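Local coordinates for conserved hypothetical protein (Bacteroides thetaiotaomicron, PDB 2FB6) that is of unknown function but folds as a compact single-chain alpha/beta domain in which helices pack around a parallel beta sheet, at residues Ile42-Trp47 / Ile72-Cys77; Lys19-Phe23 / Asp57-Glu63; Ile64-Leu68 / Asn92-Thr96. All blocks are in the same frame, centred on the assembly; numbering follows the deposited sequence.

In the fold
Near the N terminus, helix 19-36 supplies 19-23, and interaction 2 closes the first long loop when the start of helix 58-70 comes alongside it. Strand 41-46 lies within that loop, and 42-47, nearly all of that strand and one residue beyond, pairs with 72-77, so interaction 1 crosses interaction 2. Helix 58-70, used first at its start, serves again through 64-68, which meets 92-96 in interaction 3. That closure crosses interaction 1 but follows interaction 2 in series. The ties therefore join helix to helix, strand to strand and helix to the approach to strand 96-98. Interactions 1 and 3 meet directly, because Thr-96 probably hydrogen-bonds through its backbone to Ile-74 and Ala-76.

Interaction 1: Ile42-Trp47 / Ile72-Cys77; sequences INIILW and ITIEAC
Ile-44 lies between Thr-73 and Glu-75 in a parallel ladder: its N donates to Thr-73 O (2.9 Å), and its O accepts from Glu-75 N (3.0 Å). Leu-46 repeats the pattern, giving its N-H to Glu-75 O and taking one from Cys-77 N. From the Glu-75 backbone outward, Glu-75 CB packs on Thr-96 O, 3.5 Å away; Glu-75 CG, held between backbone N and carbonyl carbon (chi1 52°), lies 3.8 Å from Ile-44 O. The Glu-75 and Ile-45 side chains lie side by side, with Glu-75 OE2 3.7 Å from Ile-45 CG1. At the tip, OE2 hydrogen-bonds Tyr-107 OH and OE1 forms a salt bridge with Arg-98, so a buried acid finds partners for both oxygens. On the other, apolar face Ile-44 and Ile-74 pack against helix 58-70, while Ile-95 covers Leu-46 and Ala-76. Ile-44 CD1 meets Ile-72 CG2 at 3.7 Å. At the C-terminal end of the strand pair, Cys-77 lies over one face of the Trp-47 indole, Cys-77 SG 3.6 Å from Trp-47 NE1, while the same sulfur caps the next helix. Adjacent parallel strands with helices 49-56 and 58-70 between them make this a beta-alpha-beta crossover of an alpha/beta fold.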
ATOM      1  N   ILE A  42       1.158   5.300  -7.842  1.00 11.33           N
ATOM      2  CA  ILE A  42       0.958   3.975  -7.257  1.00 12.21           C
ATOM      3  C   ILE A  42       0.510   4.162  -5.822  1.00 11.57           C
ATOM      4  O   ILE A  42       1.164   4.862  -5.037  1.00 12.07           O
ATOM      5  CB  ILE A  42       2.233   3.107  -7.264  1.00 12.17           C
ATOM      6  CG1 ILE A  42       2.799   2.960  -8.697  1.00 12.98           C
ATOM      7  CG2 ILE A  42       1.942   1.745  -6.611  1.00 13.16           C
ATOM      8  CD1 ILE A  42       4.042   2.123  -8.788  1.00 14.27           C
ATOM      9  N   ASN A  43      -0.643   3.583  -5.514  1.00 10.91           N
ATOM     10  CA  ASN A  43      -1.193   3.601  -4.167  0.50 11.07           C
ATOM     11  C   ASN A  43      -1.258   2.181  -3.617  1.00 11.24           C
ATOM     12  O   ASN A  43      -1.752   1.280  -4.299  1.00 11.97           O
ATOM     13  CB  ASN A  43      -2.609   4.189  -4.188  0.50 11.46           C
ATOM     14  CG  ASN A  43      -3.244   4.232  -2.806  0.50 11.40           C
ATOM     15  OD1 ASN A  43      -4.319   3.663  -2.580  0.50 13.08           O
ATOM     16  ND2 ASN A  43      -2.587   4.913  -1.876  0.50 11.33           N
ATOM     17  N   ILE A  44      -0.784   1.996  -2.388  1.00 10.78           N
ATOM     18  CA  ILE A  44      -0.811   0.681  -1.757  1.00 11.54           C
ATOM     19  C   ILE A  44      -1.702   0.759  -0.532  1.00 10.48           C
ATOM     20  O   ILE A  44      -1.548   1.663   0.280  1.00 10.47           O
ATOM     21  CB  ILE A  44       0.612   0.199  -1.364  1.00 11.33           C
ATOM     22  CG1 ILE A  44       1.512   0.110  -2.626  1.00 13.15           C
ATOM     23  CG2 ILE A  44       0.513  -1.163  -0.618  1.00 13.63           C
ATOM     24  CD1 ILE A  44       2.924  -0.301  -2.367  1.00 14.57           C
ATOM     25  N   ILE A  45      -2.640  -0.179  -0.434  1.00 10.20           N
ATOM     26  CA  ILE A  45      -3.567  -0.253   0.699  1.00 10.26           C
ATOM     27  C   ILE A  45      -3.149  -1.433   1.577  1.00 11.00           C
ATOM     28  O   ILE A  45      -3.142  -2.571   1.125  1.00 11.61           O
ATOM     29  CB  ILE A  45      -5.020  -0.485   0.230  1.00 10.79           C
ATOM     30  CG1 ILE A  45      -5.463   0.581  -0.786  1.00 10.96           C
ATOM     31  CG2 ILE A  45      -5.947  -0.549   1.449  1.00 11.51           C
ATOM     32  CD1 ILE A  45      -6.716   0.157  -1.543  1.00 13.56           C
ATOM     33  N   LEU A  46      -2.795  -1.138   2.823  1.00 10.85           N
ATOM     34  CA  LEU A  46      -2.463  -2.170   3.802  0.50 11.54           C
ATOM     35  C   LEU A  46      -3.714  -2.562   4.567  1.00 11.54           C
ATOM     36  O   LEU A  46      -4.267  -1.758   5.312  1.00 12.00           O
ATOM     37  CB  LEU A  46      -1.426  -1.644   4.790  0.50 11.84           C
ATOM     38  CG  LEU A  46       0.004  -1.562   4.288  0.50 11.60           C
ATOM     39  CD1 LEU A  46       0.875  -0.856   5.298  0.50 11.33           C
ATOM     40  CD2 LEU A  46       0.520  -2.963   4.052  0.50 13.26           C
ATOM     41  N   TRP A  47      -4.169  -3.802   4.401  1.00 12.21           N
ATOM     42  CA  TRP A  47      -5.435  -4.193   5.013  1.00 12.73           C
ATOM     43  C   TRP A  47      -5.447  -5.703   5.140  1.00 13.58           C
ATOM     44  O   TRP A  47      -5.407  -6.399   4.130  1.00 14.55           O
ATOM     45  CB  TRP A  47      -6.581  -3.730   4.100  1.00 13.07           C
ATOM     46  CG  TRP A  47      -7.951  -3.762   4.711  1.00 13.05           C
ATOM     47  CD1 TRP A  47      -8.354  -4.447   5.822  1.00 13.70           C
ATOM     48  CD2 TRP A  47      -9.107  -3.104   4.202  1.00 12.73           C
ATOM     49  NE1 TRP A  47      -9.698  -4.244   6.041  1.00 13.67           N
ATOM     50  CE2 TRP A  47     -10.178  -3.410   5.064  1.00 13.00           C
ATOM     51  CE3 TRP A  47      -9.339  -2.253   3.109  1.00 12.62           C
ATOM     52  CZ2 TRP A  47     -11.475  -2.921   4.854  1.00 12.83           C
ATOM     53  CZ3 TRP A  47     -10.631  -1.759   2.910  1.00 12.78           C
ATOM     54  CH2 TRP A  47     -11.666  -2.087   3.774  1.00 13.59           C
ATOM     55  N   ILE A  72       5.552   6.506  -3.905  1.00 12.45           N
ATOM     56  CA  ILE A  72       4.407   5.603  -3.758  1.00 11.75           C
ATOM     57  C   ILE A  72       3.638   6.041  -2.510  1.00 11.63           C
ATOM     58  O   ILE A  72       4.251   6.358  -1.492  1.00 12.17           O
ATOM     59  CB  ILE A  72       4.918   4.162  -3.573  1.00 11.60           C
ATOM     60  CG1 ILE A  72       5.558   3.657  -4.866  1.00 11.46           C
ATOM     61  CG2 ILE A  72       3.799   3.194  -3.128  1.00 12.25           C
ATOM     62  CD1 ILE A  72       6.480   2.458  -4.672  1.00 11.22           C
ATOM     63  N   THR A  73       2.310   6.108  -2.598  1.00 11.27           N
ATOM     64  CA  THR A  73       1.508   6.440  -1.419  1.00 11.54           C
ATOM     65  C   THR A  73       1.097   5.132  -0.743  1.00 11.58           C
ATOM     66  O   THR A  73       0.853   4.134  -1.414  1.00 11.01           O
ATOM     67  CB  THR A  73       0.267   7.315  -1.765  1.00 12.10           C
ATOM     68  OG1 THR A  73      -0.541   6.648  -2.739  1.00 12.75           O
ATOM     69  CG2 THR A  73       0.701   8.645  -2.359  1.00 13.65           C
ATOM     70  N   ILE A  74       1.024   5.136   0.583  1.00 10.99           N
ATOM     71  CA  ILE A  74       0.643   3.936   1.344  1.00 10.84           C
ATOM     72  C   ILE A  74      -0.332   4.339   2.435  1.00 10.87           C
ATOM     73  O   ILE A  74      -0.063   5.275   3.171  1.00 11.29           O
ATOM     74  CB  ILE A  74       1.855   3.206   1.982  1.00 11.19           C
ATOM     75  CG1 ILE A  74       2.941   2.960   0.926  1.00 12.49           C
ATOM     76  CG2 ILE A  74       1.374   1.871   2.602  1.00 11.44           C
ATOM     77  CD1 ILE A  74       4.182   2.271   1.460  1.00 12.31           C
ATOM     78  N   GLU A  75      -1.480   3.660   2.485  1.00 10.23           N
ATOM     79  CA  GLU A  75      -2.510   3.937   3.478  1.00 10.96           C
ATOM     80  C   GLU A  75      -2.918   2.620   4.106  1.00 10.83           C
ATOM     81  O   GLU A  75      -2.844   1.577   3.455  1.00 12.16           O
ATOM     82  CB  GLU A  75      -3.710   4.647   2.841  1.00 10.92           C
ATOM     83  CG  GLU A  75      -4.285   3.933   1.604  1.00 11.18           C
ATOM     84  CD  GLU A  75      -5.409   4.706   0.913  1.00 12.83           C
ATOM     85  OE1 GLU A  75      -5.815   5.765   1.436  1.00 16.16           O
ATOM     86  OE2 GLU A  75      -5.887   4.241  -0.144  1.00 14.17           O
ATOM     87  N   ALA A  76      -3.267   2.663   5.388  1.00 11.19           N
ATOM     88  CA  ALA A  76      -3.603   1.448   6.116  1.00 11.73           C
ATOM     89  C   ALA A  76      -4.978   1.582   6.725  1.00 11.56           C
ATOM     90  O   ALA A  76      -5.362   2.666   7.183  1.00 11.94           O
ATOM     91  CB  ALA A  76      -2.571   1.171   7.218  1.00 12.20           C
ATOM     92  N   CYS A  77      -5.695   0.464   6.745  1.00 12.07           N
ATOM     93  CA  CYS A  77      -7.006   0.376   7.351  1.00 11.06           C
ATOM     94  C   CYS A  77      -6.930   0.753   8.830  1.00 11.22           C
ATOM     95  O   CYS A  77      -6.254   0.087   9.600  1.00 10.95           O
ATOM     96  CB  CYS A  77      -7.572  -1.035   7.149  1.00 11.89           C
ATOM     97  SG  CYS A  77      -9.081  -1.398   8.075  1.00 14.83           S
TER

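Interaction 2: Lys19-Phe23 / Asp57-Glu63; sequences KDTVF and DTQVQTE
Lys-19 and Asp-57 approach from opposite directions and join in a salt bridge, with Lys-19 NZ 2.8 Å from Asp-57 OD2. The ammonium comes in on the syn side of that oxygen, slightly out of the carboxylate plane, and a bend in the lysine chain (chi3 70°) turns NZ onto it. The other oxygen caps the helix that starts next: Asp-57 OD1 accepts from Val-60 N at 3.0 Å, on the anti side and well out of the carboxylate plane. A short acid suits this place, since it can cap a helix start and still offer its second oxygen to a lysine across the gap. An alanine at Asp-57 is likely to leave the Lys-19 ammonium without its mate and the Val-60 N-H without its capping acceptor. Outward from the charges, Phe-23 reaches across to the first turns of helix 58-70. Phe-23 CZ lies 3.7 Å from Val-60 CG2 and 3.9 Å from Gln-59 CB, while Glu-63 CG meets the ring edge in plane, 3.7 Å from Phe-23 CD1. Glu-63 thus offers the methylene CG to the ring, whose plane stands nearly perpendicular to the carboxylate. Leu-53 of helix 49-56 touches both Lys-19 and Val-60. The segment axes stay 11.4 Å apart and nearly parallel, at 17°: an aspartate N-cap on helix 58-70 that also salt-bridges the first turn of helix 19-36, joining two neighbouring helices of an alpha/beta fold.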
ATOM      1  N   LYS A  19       6.170 -13.178   3.174  1.00 15.83           N
ATOM      2  CA  LYS A  19       7.348 -12.337   2.928  1.00 16.54           C
ATOM      3  C   LYS A  19       7.951 -12.538   1.538  1.00 15.57           C
ATOM      4  O   LYS A  19       8.376 -11.573   0.911  1.00 15.52           O
ATOM      5  CB  LYS A  19       8.397 -12.515   4.034  1.00 16.73           C
ATOM      6  CG  LYS A  19       7.915 -11.931   5.360  1.00 18.62           C
ATOM      7  CD  LYS A  19       8.925 -12.097   6.493  1.00 19.72           C
ATOM      8  CE  LYS A  19      10.150 -11.219   6.292  1.00 24.94           C
ATOM      9  NZ  LYS A  19      11.105 -11.312   7.450  1.00 28.30           N
ATOM     10  N   ASP A  20       7.960 -13.776   1.034  1.00 15.36           N
ATOM     11  CA  ASP A  20       8.510 -14.017  -0.306  1.00 16.17           C
ATOM     12  C   ASP A  20       7.766 -13.200  -1.344  1.00 15.19           C
ATOM     13  O   ASP A  20       8.379 -12.581  -2.220  1.00 16.24           O
ATOM     14  CB  ASP A  20       8.493 -15.512  -0.673  1.00 17.26           C
ATOM     15  CG  ASP A  20       9.678 -16.281  -0.112  1.00 21.30           C
ATOM     16  OD1 ASP A  20      10.692 -15.672   0.263  1.00 24.51           O
ATOM     17  OD2 ASP A  20       9.585 -17.525  -0.057  1.00 26.77           O
ATOM     18  N   THR A  21       6.441 -13.169  -1.236  1.00 14.67           N
ATOM     19  CA  THR A  21       5.646 -12.391  -2.179  1.00 13.84           C
ATOM     20  C   THR A  21       5.783 -10.878  -1.945  1.00 13.41           C
ATOM     21  O   THR A  21       5.872 -10.106  -2.902  1.00 13.65           O
ATOM     22  CB  THR A  21       4.201 -12.867  -2.179  1.00 14.28           C
ATOM     23  OG1 THR A  21       4.190 -14.199  -2.715  1.00 14.91           O
ATOM     24  CG2 THR A  21       3.289 -11.945  -3.003  1.00 14.13           C
ATOM     25  N   VAL A  22       5.834 -10.465  -0.681  1.00 13.19           N
ATOM     26  CA  VAL A  22       6.017  -9.040  -0.379  1.00 13.65           C
ATOM     27  C   VAL A  22       7.305  -8.501  -0.979  1.00 14.62           C
ATOM     28  O   VAL A  22       7.283  -7.467  -1.634  1.00 15.55           O
ATOM     29  CB  VAL A  22       5.970  -8.770   1.151  1.00 13.34           C
ATOM     30  CG1 VAL A  22       6.470  -7.346   1.499  1.00 14.52           C
ATOM     31  CG2 VAL A  22       4.554  -8.980   1.667  1.00 14.30           C
ATOM     32  N   PHE A  23       8.423  -9.185  -0.764  1.00 15.49           N
ATOM     33  CA  PHE A  23       9.680  -8.624  -1.197  1.00 16.44           C
ATOM     34  C   PHE A  23       9.831  -8.781  -2.708  1.00 17.17           C
ATOM     35  O   PHE A  23      10.126  -7.806  -3.427  1.00 18.68           O
ATOM     36  CB  PHE A  23      10.850  -9.264  -0.448  1.00 16.90           C
ATOM     37  CG  PHE A  23      10.896  -8.937   1.034  1.00 17.06           C
ATOM     38  CD1 PHE A  23      11.002  -7.620   1.476  1.00 18.16           C
ATOM     39  CD2 PHE A  23      10.882  -9.953   1.974  1.00 18.34           C
ATOM     40  CE1 PHE A  23      11.078  -7.322   2.844  1.00 18.28           C
ATOM     41  CE2 PHE A  23      10.955  -9.664   3.344  1.00 19.75           C
ATOM     42  CZ  PHE A  23      11.042  -8.348   3.763  1.00 18.21           C
ATOM     43  N   ASP A  57       7.751  -6.281  11.513  1.00 17.12           N
ATOM     44  CA  ASP A  57       8.926  -6.796  10.810  1.00 16.06           C
ATOM     45  C   ASP A  57       9.802  -5.671  10.294  1.00 15.31           C
ATOM     46  O   ASP A  57       9.421  -4.960   9.358  1.00 14.69           O
ATOM     47  CB  ASP A  57       8.499  -7.703   9.660  1.00 16.51           C
ATOM     48  CG  ASP A  57       9.660  -8.471   9.074  1.00 18.48           C
ATOM     49  OD1 ASP A  57      10.579  -7.830   8.537  1.00 18.77           O
ATOM     50  OD2 ASP A  57       9.632  -9.719   9.159  1.00 21.56           O
ATOM     51  N   THR A  58      10.988  -5.534  10.891  1.00 14.37           N
ATOM     52  CA  THR A  58      11.859  -4.418  10.542  0.50 14.43           C
ATOM     53  C   THR A  58      12.348  -4.465   9.098  1.00 13.92           C
ATOM     54  O   THR A  58      12.520  -3.411   8.490  1.00 13.65           O
ATOM     55  CB  THR A  58      13.058  -4.261  11.500  0.50 14.99           C
ATOM     56  OG1 THR A  58      13.728  -5.516  11.632  0.50 16.56           O
ATOM     57  CG2 THR A  58      12.599  -3.778  12.871  0.50 15.51           C
ATOM     58  N   GLN A  59      12.561  -5.666   8.543  1.00 13.26           N
ATOM     59  CA  GLN A  59      12.961  -5.768   7.134  1.00 13.63           C
ATOM     60  C   GLN A  59      11.858  -5.249   6.206  1.00 12.96           C
ATOM     61  O   GLN A  59      12.141  -4.548   5.233  1.00 13.41           O
ATOM     62  CB  GLN A  59      13.365  -7.195   6.740  1.00 13.72           C
ATOM     63  CG  GLN A  59      14.726  -7.597   7.309  1.00 15.25           C
ATOM     64  CD  GLN A  59      15.137  -8.998   6.925  1.00 15.26           C
ATOM     65  OE1 GLN A  59      15.741  -9.722   7.726  1.00 19.14           O
ATOM     66  NE2 GLN A  59      14.859  -9.378   5.689  1.00 17.04           N
ATOM     67  N   VAL A  60      10.603  -5.582   6.518  1.00 12.89           N
ATOM     68  CA  VAL A  60       9.472  -5.034   5.752  1.00 12.48           C
ATOM     69  C   VAL A  60       9.401  -3.499   5.921  1.00 12.49           C
ATOM     70  O   VAL A  60       9.144  -2.773   4.964  1.00 12.48           O
ATOM     71  CB  VAL A  60       8.148  -5.720   6.155  1.00 12.37           C
ATOM     72  CG1 VAL A  60       6.941  -5.108   5.442  1.00 13.54           C
ATOM     73  CG2 VAL A  60       8.221  -7.217   5.866  1.00 12.87           C
ATOM     74  N   GLN A  61       9.630  -2.997   7.134  1.00 12.35           N
ATOM     75  CA  GLN A  61       9.633  -1.539   7.348  1.00 12.76           C
ATOM     76  C   GLN A  61      10.651  -0.815   6.470  1.00 13.23           C
ATOM     77  O   GLN A  61      10.374   0.265   5.966  1.00 13.27           O
ATOM     78  CB  GLN A  61       9.831  -1.213   8.829  1.00 13.74           C
ATOM     79  CG  GLN A  61       8.682  -1.740   9.653  1.00 13.30           C
ATOM     80  CD  GLN A  61       8.859  -1.543  11.123  1.00 15.64           C
ATOM     81  OE1 GLN A  61       9.874  -1.019  11.579  1.00 18.51           O
ATOM     82  NE2 GLN A  61       7.866  -1.973  11.884  1.00 15.73           N
ATOM     83  N   THR A  62      11.832  -1.401   6.298  1.00 13.71           N
ATOM     84  CA  THR A  62      12.820  -0.813   5.402  1.00 14.41           C
ATOM     85  C   THR A  62      12.268  -0.653   3.992  1.00 14.49           C
ATOM     86  O   THR A  62      12.474   0.396   3.377  1.00 14.11           O
ATOM     87  CB  THR A  62      14.106  -1.657   5.426  1.00 15.14           C
ATOM     88  OG1 THR A  62      14.533  -1.735   6.784  1.00 16.87           O
ATOM     89  CG2 THR A  62      15.233  -1.035   4.564  1.00 16.34           C
ATOM     90  N   GLU A  63      11.560  -1.666   3.484  1.00 14.80           N
ATOM     91  CA  GLU A  63      10.926  -1.552   2.160  1.00 15.54           C
ATOM     92  C   GLU A  63       9.866  -0.459   2.136  1.00 14.93           C
ATOM     93  O   GLU A  63       9.770   0.290   1.171  1.00 15.67           O
ATOM     94  CB  GLU A  63      10.251  -2.858   1.728  1.00 16.48           C
ATOM     95  CG  GLU A  63      11.164  -3.969   1.322  1.00 20.38           C
ATOM     96  CD  GLU A  63      12.085  -3.617   0.166  1.00 23.55           C
ATOM     97  OE1 GLU A  63      11.645  -2.992  -0.826  1.00 25.40           O
ATOM     98  OE2 GLU A  63      13.266  -3.994   0.251  1.00 26.14           O
TER

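Interaction 3: Ile64-Leu68 / Asn92-Thr96; sequences ILEML and NLGIT
Leu-68 reaches from helix 58-70 onto the backbone of Leu-93 and Gly-94. Its CG stands opposite the carbonyl carbon and beside the backbone N (chi1 -70°), and the branch beyond carries Leu-68 CD1 to 3.2 Å from Leu-93 O, a tight approach. Leu-68 CD1 also lies 3.7 Å from Gly-94 O, so one leucine branch covers two successive carbonyls of the turn. One turn earlier, Ile-64 meets Ile-95 at about a right angle. Ile-64 CG2, placed anti to the backbone N, comes 3.8 Å from Ile-95 CD1, and also packs on Leu-93 CB at 4.3 Å. Beta-branching suits Ile-64 here, because CG2 can face this loop while CG1 takes another direction. Leu-65 adds a further methyl near Leu-93 O, but this side chain has two conformers and that contact is less certain.

Gly-94 explains how the loop can come so near. It ends the preceding helix in a Schellman motif with a positive phi of 95°, where a CB would be jammed against the carbonyl oxygen of Leu-93; that CB would also sit only 3.3 Å from Leu-68 CD1. No hydrogen bond links the two segments, so they are joined by apolar contacts and close approaches to backbone oxygens.

Around this interface, Ile-64, Leu-68 and Ile-95 all touch Ile-74 of strand 73-77, while Val-54 of helix 49-56 packs against Ile-64, Leu-93 and Ile-95. The contact joins helix 58-70 to the loop after helix 87-92, with helix 49-56 and strand 73-77 packed against it, just before the chain enters strand 96-98.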
ATOM      1  N   ILE A  64       9.062  -0.379   3.195  1.00 14.44           N
ATOM      2  CA  ILE A  64       8.020   0.649   3.302  1.00 13.73           C
ATOM      3  C   ILE A  64       8.639   2.034   3.144  1.00 13.78           C
ATOM      4  O   ILE A  64       8.123   2.875   2.404  1.00 13.68           O
ATOM      5  CB  ILE A  64       7.304   0.571   4.678  1.00 13.50           C
ATOM      6  CG1 ILE A  64       6.447  -0.703   4.790  1.00 15.29           C
ATOM      7  CG2 ILE A  64       6.476   1.852   4.984  1.00 13.15           C
ATOM      8  CD1 ILE A  64       5.237  -0.753   3.850  1.00 16.11           C
ATOM      9  N   LEU A  65       9.748   2.262   3.854  1.00 13.78           N
ATOM     10  CA  LEU A  65      10.411   3.559   3.814  0.70 13.84           C
ATOM     11  C   LEU A  65      10.945   3.887   2.420  1.00 14.00           C
ATOM     12  O   LEU A  65      10.808   5.027   1.952  1.00 14.22           O
ATOM     13  CB  LEU A  65      11.509   3.641   4.877  0.70 14.42           C
ATOM     14  CG  LEU A  65      11.002   3.457   6.317  0.70 15.51           C
ATOM     15  CD1 LEU A  65      12.183   3.437   7.290  0.70 15.43           C
ATOM     16  CD2 LEU A  65       9.956   4.502   6.735  0.70 16.80           C
ATOM     17  N   GLU A  66      11.520   2.892   1.743  1.00 13.99           N
ATOM     18  CA  GLU A  66      12.013   3.107   0.379  0.60 14.55           C
ATOM     19  C   GLU A  66      10.855   3.411  -0.554  1.00 13.96           C
ATOM     20  O   GLU A  66      10.964   4.291  -1.418  1.00 13.95           O
ATOM     21  CB  GLU A  66      12.822   1.915  -0.152  0.60 14.64           C
ATOM     22  CG  GLU A  66      13.562   2.228  -1.473  0.60 15.64           C
ATOM     23  CD  GLU A  66      14.271   1.027  -2.083  0.60 15.98           C
ATOM     24  OE1 GLU A  66      14.389  -0.007  -1.399  0.60 18.57           O
ATOM     25  OE2 GLU A  66      14.700   1.107  -3.265  0.60 18.04           O
HETATM   26  N   MSE A  67       9.747   2.692  -0.389  1.00 13.96           N
HETATM   27  CA  MSE A  67       8.597   2.949  -1.252  1.00 14.22           C
HETATM   28  C   MSE A  67       8.070   4.362  -1.032  1.00 13.40           C
HETATM   29  O   MSE A  67       7.813   5.087  -1.994  1.00 13.61           O
HETATM   30  CB  MSE A  67       7.512   1.886  -1.052  1.00 14.12           C
HETATM   31  CG  MSE A  67       7.902   0.570  -1.704  1.00 15.60           C
HETATM   32 SE   MSE A  67       6.478  -0.728  -1.734  0.70 19.48          SE
HETATM   33  CE  MSE A  67       6.613  -1.010  -0.111  1.00 12.64           C
ATOM     34  N   LEU A  68       7.941   4.767   0.228  1.00 13.88           N
ATOM     35  CA  LEU A  68       7.464   6.129   0.498  1.00 13.91           C
ATOM     36  C   LEU A  68       8.396   7.193  -0.076  1.00 14.29           C
ATOM     37  O   LEU A  68       7.923   8.198  -0.610  1.00 14.45           O
ATOM     38  CB  LEU A  68       7.225   6.366   1.994  1.00 13.34           C
ATOM     39  CG  LEU A  68       6.023   5.615   2.586  1.00 14.64           C
ATOM     40  CD1 LEU A  68       6.051   5.613   4.118  1.00 15.44           C
ATOM     41  CD2 LEU A  68       4.689   6.205   2.106  1.00 14.36           C
ATOM     42  N   ASN A  92       3.866   6.276  12.433  1.00 16.89           N
ATOM     43  CA  ASN A  92       5.272   6.666  12.595  0.60 17.35           C
ATOM     44  C   ASN A  92       6.157   6.281  11.412  1.00 17.09           C
ATOM     45  O   ASN A  92       7.227   6.868  11.216  1.00 18.18           O
ATOM     46  CB  ASN A  92       5.870   6.089  13.883  0.60 17.47           C
ATOM     47  CG  ASN A  92       5.334   6.759  15.142  0.60 19.02           C
ATOM     48  OD1 ASN A  92       4.693   7.809  15.085  0.60 20.52           O
ATOM     49  ND2 ASN A  92       5.584   6.131  16.290  0.60 20.19           N
ATOM     50  N   LEU A  93       5.720   5.282  10.634  1.00 16.05           N
ATOM     51  CA  LEU A  93       6.444   4.882   9.419  1.00 15.45           C
ATOM     52  C   LEU A  93       6.150   5.817   8.257  1.00 15.49           C
ATOM     53  O   LEU A  93       6.792   5.730   7.207  1.00 16.79           O
ATOM     54  CB  LEU A  93       6.092   3.449   8.998  1.00 15.44           C
ATOM     55  CG  LEU A  93       6.540   2.335   9.937  1.00 15.87           C
ATOM     56  CD1 LEU A  93       5.871   1.040   9.554  1.00 16.60           C
ATOM     57  CD2 LEU A  93       8.079   2.203   9.917  1.00 17.39           C
ATOM     58  N   GLY A  94       5.169   6.699   8.434  1.00 15.26           N
ATOM     59  CA  GLY A  94       4.780   7.614   7.378  1.00 14.86           C
ATOM     60  C   GLY A  94       3.617   7.130   6.528  1.00 14.41           C
ATOM     61  O   GLY A  94       3.303   7.716   5.482  1.00 14.47           O
ATOM     62  N   ILE A  95       2.971   6.056   6.985  1.00 14.19           N
ATOM     63  CA  ILE A  95       1.778   5.507   6.335  1.00 13.01           C
ATOM     64  C   ILE A  95       0.544   6.280   6.810  1.00 13.49           C
ATOM     65  O   ILE A  95       0.426   6.609   8.005  1.00 13.52           O
ATOM     66  CB  ILE A  95       1.658   3.995   6.652  1.00 13.19           C
ATOM     67  CG1 ILE A  95       2.828   3.224   6.033  1.00 13.24           C
ATOM     68  CG2 ILE A  95       0.337   3.421   6.176  1.00 13.24           C
ATOM     69  CD1 ILE A  95       3.048   1.844   6.655  1.00 13.71           C
ATOM     70  N   THR A  96      -0.365   6.557   5.874  1.00 12.87           N
ATOM     71  CA  THR A  96      -1.625   7.231   6.199  1.00 13.59           C
ATOM     72  C   THR A  96      -2.575   6.222   6.813  1.00 13.01           C
ATOM     73  O   THR A  96      -2.882   5.206   6.208  1.00 15.02           O
ATOM     74  CB  THR A  96      -2.282   7.861   4.944  1.00 13.95           C
ATOM     75  OG1 THR A  96      -1.412   8.868   4.425  1.00 17.05           O
ATOM     76  CG2 THR A  96      -3.659   8.484   5.288  1.00 15.00           C
TER